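Local coordinates for nidogen-1 (Mus musculus, PDB 1GL4), which binds laminin, collagen IV and perlecan in basement membranes, the part described here belonging to the beta-barrel of its G2 fragment, at residues P246-V258 against L267-R279. Numbering follows the deposited sequence.
Sequences PSTQQLSVDSVFV and LRYALSNSIGPVR
Paired backbone bonds join Gln250 to Gly276, Ser252 to Ser274, Asp254 to Ser272 and Phe257 to Ala270, each in both directions. Gln250 N gives the shortest of them, 2.8 Å to Gly276 O and nearly straight at 169°. In the non-hydrogen-bonded pairs between them CA-H groups face carbonyls, as where Val253 CA lies 3.4 Å from Ser272 O. The register slips by one residue between Asp254 and Phe257, a beta bulge at which Ser255 takes positive phi (54°). There Ser255 OG donates to Asp254 OD2 (2.7 Å), reaching it from above the carboxylate plane, and Arg86 of the next strand binds both Ser255 O and Ser272 OG. The strands form the C-terminal antiparallel hairpin of the G2 beta-barrel, flanked by strand 182-195 beside 248-258 and strand 86-92 beside 267-276. Apolar contacts line the face of Leu251, Val253 and Tyr269. Ile275 has CG1 anti to the backbone N (chi1 -169°), and chi2 turns CD1 toward Gln250 O (3.4 Å) and against Leu251 CD1. Val253 CG1 meets Leu271 CD1 at 3.9 Å, while Val258 CG1 lies at the edge of the Tyr269 ring, 3.8 Å from CD2; the phenol OH bonds to Leu102 O. On the other face, the Phe257 ring stacks on an aromatic side chain of another protein's chain, Ala270 packs on an aromatic side chain there, and Arg268, implicated in perlecan binding, bonds to that chain's backbone through NH1.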
loop_
_atom_site.group_PDB
_atom_site.type_symbol
_atom_site.label_atom_id
_atom_site.label_comp_id
_atom_site.label_asym_id
_atom_site.label_seq_id
_atom_site.Cartn_x
_atom_site.Cartn_y
_atom_site.Cartn_z
ATOM N N PRO A 246 -20.831 -8.688 -2.307
ATOM C CA PRO A 246 -20.545 -10.084 -2.649
ATOM C C PRO A 246 -20.060 -10.824 -1.408
ATOM O O PRO A 246 -19.368 -10.244 -0.568
ATOM C CB PRO A 246 -19.454 -9.964 -3.713
ATOM C CG PRO A 246 -19.748 -8.639 -4.352
ATOM C CD PRO A 246 -20.054 -7.771 -3.159
ATOM N N SER A 247 -20.428 -12.097 -1.287
ATOM C CA SER A 247 -20.012 -12.884 -0.134
ATOM C C SER A 247 -18.516 -13.197 -0.194
ATOM O O SER A 247 -17.884 -13.427 0.837
ATOM C CB SER A 247 -20.833 -14.178 -0.047
ATOM O OG SER A 247 -20.907 -14.829 -1.303
ATOM N N THR A 248 -17.956 -13.193 -1.400
ATOM C CA THR A 248 -16.533 -13.463 -1.592
ATOM C C THR A 248 -15.969 -12.638 -2.750
ATOM O O THR A 248 -16.559 -12.590 -3.829
ATOM C CB THR A 248 -16.273 -14.951 -1.909
ATOM O OG1 THR A 248 -16.831 -15.769 -0.875
ATOM C CG2 THR A 248 -14.771 -15.219 -2.001
ATOM N N GLN A 249 -14.832 -11.984 -2.518
ATOM C CA GLN A 249 -14.167 -11.193 -3.554
ATOM C C GLN A 249 -12.707 -11.641 -3.634
ATOM O O GLN A 249 -12.114 -12.027 -2.630
ATOM C CB GLN A 249 -14.245 -9.692 -3.234
ATOM C CG GLN A 249 -15.678 -9.145 -3.167
ATOM C CD GLN A 249 -15.735 -7.649 -2.907
ATOM O OE1 GLN A 249 -16.814 -7.078 -2.725
ATOM N NE2 GLN A 249 -14.578 -7.006 -2.890
ATOM N N GLN A 250 -12.127 -11.592 -4.826
ATOM C CA GLN A 250 -10.743 -12.021 -4.993
ATOM C C GLN A 250 -9.776 -10.877 -5.251
ATOM O O GLN A 250 -9.983 -10.067 -6.156
ATOM C CB GLN A 250 -10.644 -13.041 -6.131
ATOM C CG GLN A 250 -9.219 -13.445 -6.484
ATOM C CD GLN A 250 -9.165 -14.441 -7.629
ATOM O OE1 GLN A 250 -8.337 -14.321 -8.529
ATOM N NE2 GLN A 250 -10.048 -15.429 -7.596
ATOM N N LEU A 251 -8.721 -10.814 -4.442
ATOM C CA LEU A 251 -7.700 -9.785 -4.601
ATOM C C LEU A 251 -6.523 -10.410 -5.347
ATOM O O LEU A 251 -5.966 -11.423 -4.909
ATOM C CB LEU A 251 -7.220 -9.269 -3.237
ATOM C CG LEU A 251 -6.220 -8.101 -3.265
ATOM C CD1 LEU A 251 -6.966 -6.812 -3.584
ATOM C CD2 LEU A 251 -5.510 -7.963 -1.907
ATOM N N SER A 252 -6.160 -9.815 -6.481
ATOM C CA SER A 252 -5.034 -10.294 -7.282
ATOM C C SER A 252 -3.858 -9.341 -7.049
ATOM O O SER A 252 -3.968 -8.131 -7.281
ATOM C CB SER A 252 -5.421 -10.330 -8.766
ATOM O OG SER A 252 -6.480 -11.256 -8.980
ATOM N N VAL A 253 -2.741 -9.895 -6.582
ATOM C CA VAL A 253 -1.553 -9.105 -6.265
ATOM C C VAL A 253 -0.345 -9.467 -7.120
ATOM O O VAL A 253 -0.090 -10.644 -7.374
ATOM C CB VAL A 253 -1.156 -9.300 -4.784
ATOM C CG1 VAL A 253 0.026 -8.405 -4.433
ATOM C CG2 VAL A 253 -2.349 -9.004 -3.879
ATOM N N ASP A 254 0.401 -8.452 -7.547
ATOM C CA ASP A 254 1.597 -8.676 -8.356
ATOM C C ASP A 254 2.589 -7.518 -8.242
ATOM O O ASP A 254 2.317 -6.521 -7.581
ATOM C CB ASP A 254 1.219 -8.885 -9.826
ATOM C CG ASP A 254 1.019 -7.578 -10.569
ATOM O OD1 ASP A 254 0.128 -6.791 -10.191
ATOM O OD2 ASP A 254 1.768 -7.337 -11.535
ATOM N N SER A 255 3.746 -7.673 -8.882
ATOM C CA SER A 255 4.792 -6.653 -8.876
ATOM C C SER A 255 5.173 -6.246 -7.457
ATOM O O SER A 255 5.307 -5.053 -7.150
ATOM C CB SER A 255 4.327 -5.423 -9.659
ATOM O OG SER A 255 3.863 -5.790 -10.950
ATOM N N VAL A 256 5.347 -7.242 -6.592
ATOM C CA VAL A 256 5.701 -6.998 -5.199
ATOM C C VAL A 256 7.195 -6.738 -5.022
ATOM O O VAL A 256 8.027 -7.475 -5.555
ATOM C CB VAL A 256 5.307 -8.194 -4.307
ATOM C CG1 VAL A 256 5.631 -7.893 -2.849
ATOM C CG2 VAL A 256 3.830 -8.500 -4.468
ATOM N N PHE A 257 7.522 -5.684 -4.274
ATOM C CA PHE A 257 8.912 -5.314 -3.991
ATOM C C PHE A 257 9.044 -4.961 -2.515
ATOM O O PHE A 257 8.199 -4.251 -1.968
ATOM C CB PHE A 257 9.350 -4.077 -4.784
ATOM C CG PHE A 257 9.525 -4.310 -6.254
ATOM C CD1 PHE A 257 8.432 -4.305 -7.111
ATOM C CD2 PHE A 257 10.797 -4.491 -6.789
ATOM C CE1 PHE A 257 8.599 -4.474 -8.486
ATOM C CE2 PHE A 257 10.978 -4.661 -8.165
ATOM C CZ PHE A 257 9.876 -4.652 -9.015
ATOM N N VAL A 258 10.100 -5.450 -1.873
ATOM C CA VAL A 258 10.335 -5.134 -0.466
ATOM C C VAL A 258 11.806 -4.750 -0.343
ATOM O O VAL A 258 12.660 -5.318 -1.025
ATOM C CB VAL A 258 10.007 -6.335 0.471
ATOM C CG1 VAL A 258 8.564 -6.764 0.278
ATOM C CG2 VAL A 258 10.954 -7.503 0.203
ATOM N N LEU A 267 12.224 1.157 5.772
ATOM C CA LEU A 267 11.643 -0.076 5.264
ATOM C C LEU A 267 10.638 0.321 4.179
ATOM O O LEU A 267 9.790 1.185 4.408
ATOM C CB LEU A 267 10.941 -0.800 6.419
ATOM C CG LEU A 267 10.268 -2.158 6.252
ATOM C CD1 LEU A 267 11.284 -3.235 5.880
ATOM C CD2 LEU A 267 9.582 -2.508 7.572
ATOM N N ARG A 268 10.737 -0.302 3.005
ATOM C CA ARG A 268 9.845 0.009 1.886
ATOM C C ARG A 268 9.089 -1.205 1.332
ATOM O O ARG A 268 9.663 -2.287 1.159
ATOM C CB ARG A 268 10.647 0.670 0.752
ATOM C CG ARG A 268 11.332 1.990 1.134
ATOM C CD ARG A 268 12.176 2.538 -0.019
ATOM N NE ARG A 268 12.769 3.844 0.278
ATOM C CZ ARG A 268 12.074 4.975 0.396
ATOM N NH1 ARG A 268 10.756 4.967 0.241
ATOM N NH2 ARG A 268 12.694 6.117 0.670
ATOM N N TYR A 269 7.797 -1.015 1.064
ATOM C CA TYR A 269 6.935 -2.064 0.515
ATOM C C TYR A 269 6.150 -1.491 -0.670
ATOM O O TYR A 269 5.613 -0.386 -0.578
ATOM C CB TYR A 269 5.912 -2.539 1.559
ATOM C CG TYR A 269 6.468 -3.152 2.824
ATOM C CD1 TYR A 269 5.988 -2.749 4.072
ATOM C CD2 TYR A 269 7.400 -4.193 2.783
ATOM C CE1 TYR A 269 6.410 -3.366 5.248
ATOM C CE2 TYR A 269 7.829 -4.822 3.962
ATOM C CZ TYR A 269 7.325 -4.405 5.185
ATOM O OH TYR A 269 7.704 -5.028 6.352
ATOM N N ALA A 270 6.076 -2.231 -1.774
ATOM C CA ALA A 270 5.315 -1.769 -2.932
ATOM C C ALA A 270 4.617 -2.946 -3.606
ATOM O O ALA A 270 5.200 -4.021 -3.745
ATOM C CB ALA A 270 6.234 -1.065 -3.931
ATOM N N LEU A 271 3.360 -2.750 -3.994
ATOM C CA LEU A 271 2.602 -3.793 -4.674
ATOM C C LEU A 271 1.414 -3.286 -5.500
ATOM O O LEU A 271 0.855 -2.212 -5.236
ATOM C CB LEU A 271 2.136 -4.872 -3.680
ATOM C CG LEU A 271 1.654 -4.606 -2.252
ATOM C CD1 LEU A 271 1.222 -5.939 -1.623
ATOM C CD2 LEU A 271 2.756 -3.996 -1.416
ATOM N N SER A 272 1.048 -4.069 -6.511
ATOM C CA SER A 272 -0.061 -3.736 -7.404
ATOM C C SER A 272 -1.275 -4.607 -7.085
ATOM O O SER A 272 -1.137 -5.809 -6.857
ATOM C CB SER A 272 0.383 -3.919 -8.852
ATOM O OG SER A 272 1.419 -2.996 -9.155
ATOM N N ASN A 273 -2.459 -3.999 -7.097
ATOM C CA ASN A 273 -3.688 -4.701 -6.724
ATOM C C ASN A 273 -4.917 -4.487 -7.611
ATOM O O ASN A 273 -5.165 -3.375 -8.085
ATOM C CB ASN A 273 -4.076 -4.283 -5.300
ATOM C CG ASN A 273 -2.952 -4.466 -4.312
ATOM O OD1 ASN A 273 -2.933 -5.433 -3.556
ATOM N ND2 ASN A 273 -1.992 -3.538 -4.321
ATOM N N SER A 274 -5.682 -5.565 -7.795
ATOM C CA SER A 274 -6.940 -5.564 -8.551
ATOM C C SER A 274 -7.949 -6.371 -7.735
ATOM O O SER A 274 -7.597 -7.404 -7.164
ATOM C CB SER A 274 -6.773 -6.224 -9.923
ATOM O OG SER A 274 -6.142 -5.345 -10.840
ATOM N N ILE A 275 -9.194 -5.910 -7.669
ATOM C CA ILE A 275 -10.220 -6.626 -6.910
ATOM C C ILE A 275 -11.383 -7.004 -7.838
ATOM O O ILE A 275 -11.871 -6.174 -8.612
ATOM C CB ILE A 275 -10.738 -5.764 -5.713
ATOM C CG1 ILE A 275 -11.600 -6.615 -4.781
ATOM C CG2 ILE A 275 -11.543 -4.581 -6.211
ATOM C CD1 ILE A 275 -10.819 -7.586 -3.933
ATOM N N GLY A 276 -11.808 -8.263 -7.771
ATOM C CA GLY A 276 -12.892 -8.720 -8.623
ATOM C C GLY A 276 -13.446 -10.088 -8.263
ATOM O O GLY A 276 -13.253 -10.567 -7.145
ATOM N N PRO A 277 -14.140 -10.751 -9.202
ATOM C CA PRO A 277 -14.728 -12.074 -8.975
ATOM C C PRO A 277 -13.709 -13.211 -8.831
ATOM O O PRO A 277 -12.578 -13.110 -9.303
ATOM C CB PRO A 277 -15.626 -12.255 -10.195
ATOM C CG PRO A 277 -14.843 -11.568 -11.270
ATOM C CD PRO A 277 -14.407 -10.290 -10.579
ATOM N N VAL A 278 -14.124 -14.290 -8.173
ATOM C CA VAL A 278 -13.269 -15.455 -7.983
ATOM C C VAL A 278 -13.097 -16.165 -9.326
ATOM O O VAL A 278 -14.077 -16.556 -9.955
ATOM C CB VAL A 278 -13.894 -16.453 -6.978
ATOM C CG1 VAL A 278 -12.999 -17.674 -6.824
ATOM C CG2 VAL A 278 -14.105 -15.775 -5.633
ATOM N N ARG A 279 -11.851 -16.321 -9.762
ATOM C CA ARG A 279 -11.558 -16.991 -11.027
ATOM C C ARG A 279 -10.688 -18.217 -10.779
ATOM O O ARG A 279 -11.184 -19.346 -10.980
ATOM C CB ARG A 279 -10.829 -16.040 -11.981
ATOM C CG ARG A 279 -11.598 -14.769 -12.324
ATOM C CD ARG A 279 -10.796 -13.878 -13.269
ATOM N NE ARG A 279 -11.446 -12.591 -13.525
ATOM C CZ ARG A 279 -12.596 -12.440 -14.177
ATOM N NH1 ARG A 279 -13.244 -13.498 -14.650
ATOM N NH2 ARG A 279 -13.101 -11.225 -14.360
ATOM O OXT ARG A 279 -9.519 -18.031 -10.379
#